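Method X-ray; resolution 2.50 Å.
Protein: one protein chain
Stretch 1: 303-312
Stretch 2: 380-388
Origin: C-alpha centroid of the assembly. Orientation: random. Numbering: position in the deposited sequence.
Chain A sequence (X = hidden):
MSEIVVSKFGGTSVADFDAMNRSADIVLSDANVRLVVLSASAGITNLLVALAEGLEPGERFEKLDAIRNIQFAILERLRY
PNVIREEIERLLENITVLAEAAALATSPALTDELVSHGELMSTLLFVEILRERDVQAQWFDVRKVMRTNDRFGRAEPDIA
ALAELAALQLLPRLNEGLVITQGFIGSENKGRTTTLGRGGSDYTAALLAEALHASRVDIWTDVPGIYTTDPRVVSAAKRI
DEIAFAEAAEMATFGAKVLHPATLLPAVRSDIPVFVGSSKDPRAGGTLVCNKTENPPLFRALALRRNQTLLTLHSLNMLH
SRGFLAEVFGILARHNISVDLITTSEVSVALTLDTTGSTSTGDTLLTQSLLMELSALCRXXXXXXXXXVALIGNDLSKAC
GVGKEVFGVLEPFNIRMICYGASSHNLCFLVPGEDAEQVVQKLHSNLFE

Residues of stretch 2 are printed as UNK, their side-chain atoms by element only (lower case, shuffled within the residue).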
# COMPACT_ATOMS: atom_id res chain seq x y z
N ALA A 303 10.53 7.14 15.27
CA ALA A 303 9.41 6.84 16.15
C ALA A 303 9.15 5.34 16.13
O ALA A 303 9.21 4.70 15.08
CB ALA A 303 8.18 7.60 15.70
N LEU A 304 8.85 4.80 17.30
CA LEU A 304 8.58 3.37 17.45
C LEU A 304 7.14 3.15 17.89
O LEU A 304 6.64 3.82 18.79
CB LEU A 304 9.53 2.79 18.49
CG LEU A 304 9.33 1.35 18.95
CD1 LEU A 304 9.75 0.36 17.85
CD2 LEU A 304 10.16 1.13 20.21
N ARG A 305 6.45 2.21 17.24
CA ARG A 305 5.07 1.87 17.59
C ARG A 305 5.06 0.35 17.79
O ARG A 305 5.19 -0.42 16.84
CB ARG A 305 4.11 2.27 16.48
CG ARG A 305 2.71 2.57 16.98
CD ARG A 305 1.86 3.30 15.94
NE ARG A 305 1.43 2.43 14.85
CZ ARG A 305 0.79 2.88 13.78
NH1 ARG A 305 0.51 4.18 13.66
NH2 ARG A 305 0.42 2.04 12.82
N ARG A 306 4.94 -0.06 19.04
CA ARG A 306 4.96 -1.47 19.42
C ARG A 306 3.65 -2.24 19.32
O ARG A 306 2.57 -1.66 19.28
CB ARG A 306 5.46 -1.60 20.85
CG ARG A 306 6.93 -1.32 21.02
CD ARG A 306 7.50 -2.34 21.96
NE ARG A 306 8.94 -2.50 21.77
CZ ARG A 306 9.52 -3.67 21.53
NH1 ARG A 306 8.79 -4.78 21.45
NH2 ARG A 306 10.84 -3.74 21.40
N ASN A 307 3.79 -3.56 19.34
CA ASN A 307 2.65 -4.47 19.28
C ASN A 307 1.76 -4.24 18.08
O ASN A 307 0.54 -4.14 18.19
CB ASN A 307 1.83 -4.37 20.55
CG ASN A 307 2.69 -4.41 21.78
OD1 ASN A 307 3.57 -5.27 21.91
ND2 ASN A 307 2.46 -3.48 22.71
N GLN A 308 2.40 -4.13 16.92
CA GLN A 308 1.66 -3.93 15.70
C GLN A 308 1.24 -5.32 15.21
O GLN A 308 1.85 -6.33 15.56
CB GLN A 308 2.54 -3.22 14.67
CG GLN A 308 3.09 -1.90 15.18
CD GLN A 308 2.01 -0.86 15.46
OE1 GLN A 308 1.37 -0.34 14.56
NE2 GLN A 308 1.80 -0.57 16.74
N THR A 309 0.18 -5.36 14.42
CA THR A 309 -0.31 -6.61 13.87
C THR A 309 -0.29 -6.48 12.34
O THR A 309 -0.73 -5.47 11.80
CB THR A 309 -1.75 -6.88 14.34
OG1 THR A 309 -1.80 -6.80 15.78
CG2 THR A 309 -2.21 -8.25 13.88
N LEU A 310 0.25 -7.49 11.65
CA LEU A 310 0.28 -7.45 10.18
C LEU A 310 -0.78 -8.37 9.60
O LEU A 310 -0.63 -9.59 9.60
CB LEU A 310 1.66 -7.85 9.62
CG LEU A 310 1.69 -7.79 8.08
CD1 LEU A 310 1.66 -6.33 7.62
CD2 LEU A 310 2.93 -8.49 7.53
N LEU A 311 -1.86 -7.76 9.11
CA LEU A 311 -2.97 -8.49 8.52
C LEU A 311 -2.82 -8.53 7.00
O LEU A 311 -3.23 -7.60 6.31
CB LEU A 311 -4.27 -7.81 8.88
CG LEU A 311 -5.52 -8.51 8.36
CD1 LEU A 311 -5.65 -9.89 8.99
CD2 LEU A 311 -6.72 -7.65 8.70
N THR A 312 -2.23 -9.61 6.50
CA THR A 312 -2.00 -9.79 5.07
C THR A 312 -3.19 -10.49 4.39
O THR A 312 -3.63 -11.56 4.82
CB THR A 312 -0.72 -10.63 4.83
OG1 THR A 312 0.41 -9.95 5.38
CG2 THR A 312 -0.49 -10.85 3.35
N UNK A 380 -6.96 -15.04 4.62
CA UNK A 380 -6.38 -14.12 5.59
C UNK A 380 -5.10 -14.62 6.25
O UNK A 380 -4.80 -15.81 6.23
c UNK A 380 -7.38 -13.80 6.73
c UNK A 380 -7.77 -15.09 7.43
c UNK A 380 -8.60 -13.10 6.17
N UNK A 381 -4.37 -13.68 6.84
CA UNK A 381 -3.12 -13.98 7.54
C UNK A 381 -2.95 -12.95 8.64
O UNK A 381 -3.31 -11.78 8.47
c UNK A 381 -1.70 -15.10 5.74
o UNK A 381 -0.30 -14.99 3.82
c UNK A 381 -1.93 -13.89 6.60
c UNK A 381 -0.34 -15.06 5.06
o UNK A 381 0.68 -15.10 5.79
N UNK A 382 -2.42 -13.39 9.78
CA UNK A 382 -2.20 -12.48 10.91
C UNK A 382 -0.90 -12.77 11.65
O UNK A 382 -0.72 -13.86 12.21
c UNK A 382 -4.68 -12.27 11.26
c UNK A 382 -3.10 -11.54 13.06
c UNK A 382 -3.35 -12.55 11.94
N UNK A 383 -0.01 -11.79 11.66
CA UNK A 383 1.27 -11.91 12.35
C UNK A 383 1.29 -10.88 13.49
O UNK A 383 0.96 -9.72 13.28
c UNK A 383 3.66 -12.60 9.39
c UNK A 383 2.33 -12.50 10.12
c UNK A 383 2.41 -11.65 11.37
o UNK A 383 4.67 -12.07 9.90
o UNK A 383 3.69 -13.22 8.30
N UNK A 384 1.68 -11.32 14.68
CA UNK A 384 1.72 -10.43 15.84
C UNK A 384 3.12 -10.22 16.41
O UNK A 384 4.09 -10.79 15.92
o UNK A 384 -1.15 -12.74 18.20
c UNK A 384 -1.50 -11.66 17.66
c UNK A 384 0.81 -10.96 16.94
c UNK A 384 -0.64 -11.11 16.54
o UNK A 384 -2.52 -11.02 18.00
N UNK A 385 3.20 -9.40 17.45
CA UNK A 385 4.48 -9.15 18.08
C UNK A 385 5.45 -8.48 17.13
O UNK A 385 6.65 -8.77 17.15
N UNK A 386 4.92 -7.60 16.29
CA UNK A 386 5.72 -6.87 15.32
C UNK A 386 5.72 -5.41 15.76
O UNK A 386 4.74 -4.93 16.33
c UNK A 386 5.25 -8.35 13.20
c UNK A 386 5.10 -7.01 13.93
c UNK A 386 4.26 -8.43 12.05
c UNK A 386 6.67 -8.49 12.69
N UNK A 387 6.81 -4.70 15.49
CA UNK A 387 6.95 -3.30 15.87
C UNK A 387 7.23 -2.40 14.66
O UNK A 387 8.06 -2.73 13.80
c UNK A 387 8.06 -3.15 16.90
N UNK A 388 6.56 -1.25 14.59
CA UNK A 388 6.75 -0.32 13.49
C UNK A 388 7.83 0.71 13.78
O UNK A 388 7.87 1.28 14.88
c UNK A 388 5.46 0.45 13.18
c UNK A 388 5.65 1.57 12.14
c UNK A 388 4.54 2.60 12.24
c UNK A 388 5.65 0.97 10.76

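Position 380 has three side-chain carbons, one carrying the other two, and its CA-to-CB bond points sideways; no side-chain atom comes within 4.5 Å of stretch 1. This fork at CB is valine, Val-380, whose beta-branching suits an extended backbone. Position 381 has three carbons in line, the third carrying two oxygens. That is two methylene carbons ending in a carboxylate, hence Glu-381. Its CB lies 3.9 Å from CB of Thr-312, and one of its carboxylate oxygens is hydrogen-bonded just outside the stretches. A weak bond runs from Thr-312 N to Glu-381 O (3.1 Å).

Position 382 again shows one carbon bearing two others. They pack against Thr-309 and Leu-311, giving Val-382: its CG1 is 3.5 Å from Thr-309 CG2, and its CG2 is 3.4 Å from Leu-311 CD1. Each methyl of the compact fork meets one of these side chains. Position 383 repeats the pattern of three carbons and two terminal oxygens, and its CB sits 4.3 Å from CB of Leu-310. It is Glu-383; its carbons can lie beside the leucine while its carboxylate oxygens find hydrogen bonds elsewhere in the structure. Position 384 has the same five atoms, directed sideways and exposed to solvent, as suits a charge: Glu-384, whose CG is 4.2 Å from Thr-309 CG2.

Position 385 has no side-chain atoms and is Gly-385. Its phi of 63° favours glycine, and here the chain turns a corner. Position 386 has four carbons forked at the second, one of them 3.6 Å from CB of Leu-310. This is Leu-386, a buried apolar side chain against another, with CD1 making that approach. Position 387 has a single carbon, 4.0 Å from Leu-304 CD1, and so is Ala-387, small and buried. Position 388 has four carbons forked at the second, with CB 4.0 Å from Arg-305 CB. It is Leu-388, which buries the largest area of any residue here; its CD2 lies over one face of the Arg-305 guanidinium.

The contact is antiparallel pairing that bends with both chains, which turn at Asn-307 and Gly-385. Arg-305 and Leu-388 exchange bonds, N to O at 2.9 Å and O to N at 2.8 Å. Leu-310 N reaches Glu-383 O at 2.9 Å, and Glu-383 N reaches Leu-310 O at 3.1 Å. Between them, Gln-308 N meets Leu-386 O at 2.5 Å, and beta bulges on both sides of Gln-308 shift the register. Arg-305 NE holds Gln-308 OE1 at 2.8 Å, tying stretch 1 across its own corner.

Stretch 2 380-388: VEVEEGLAL
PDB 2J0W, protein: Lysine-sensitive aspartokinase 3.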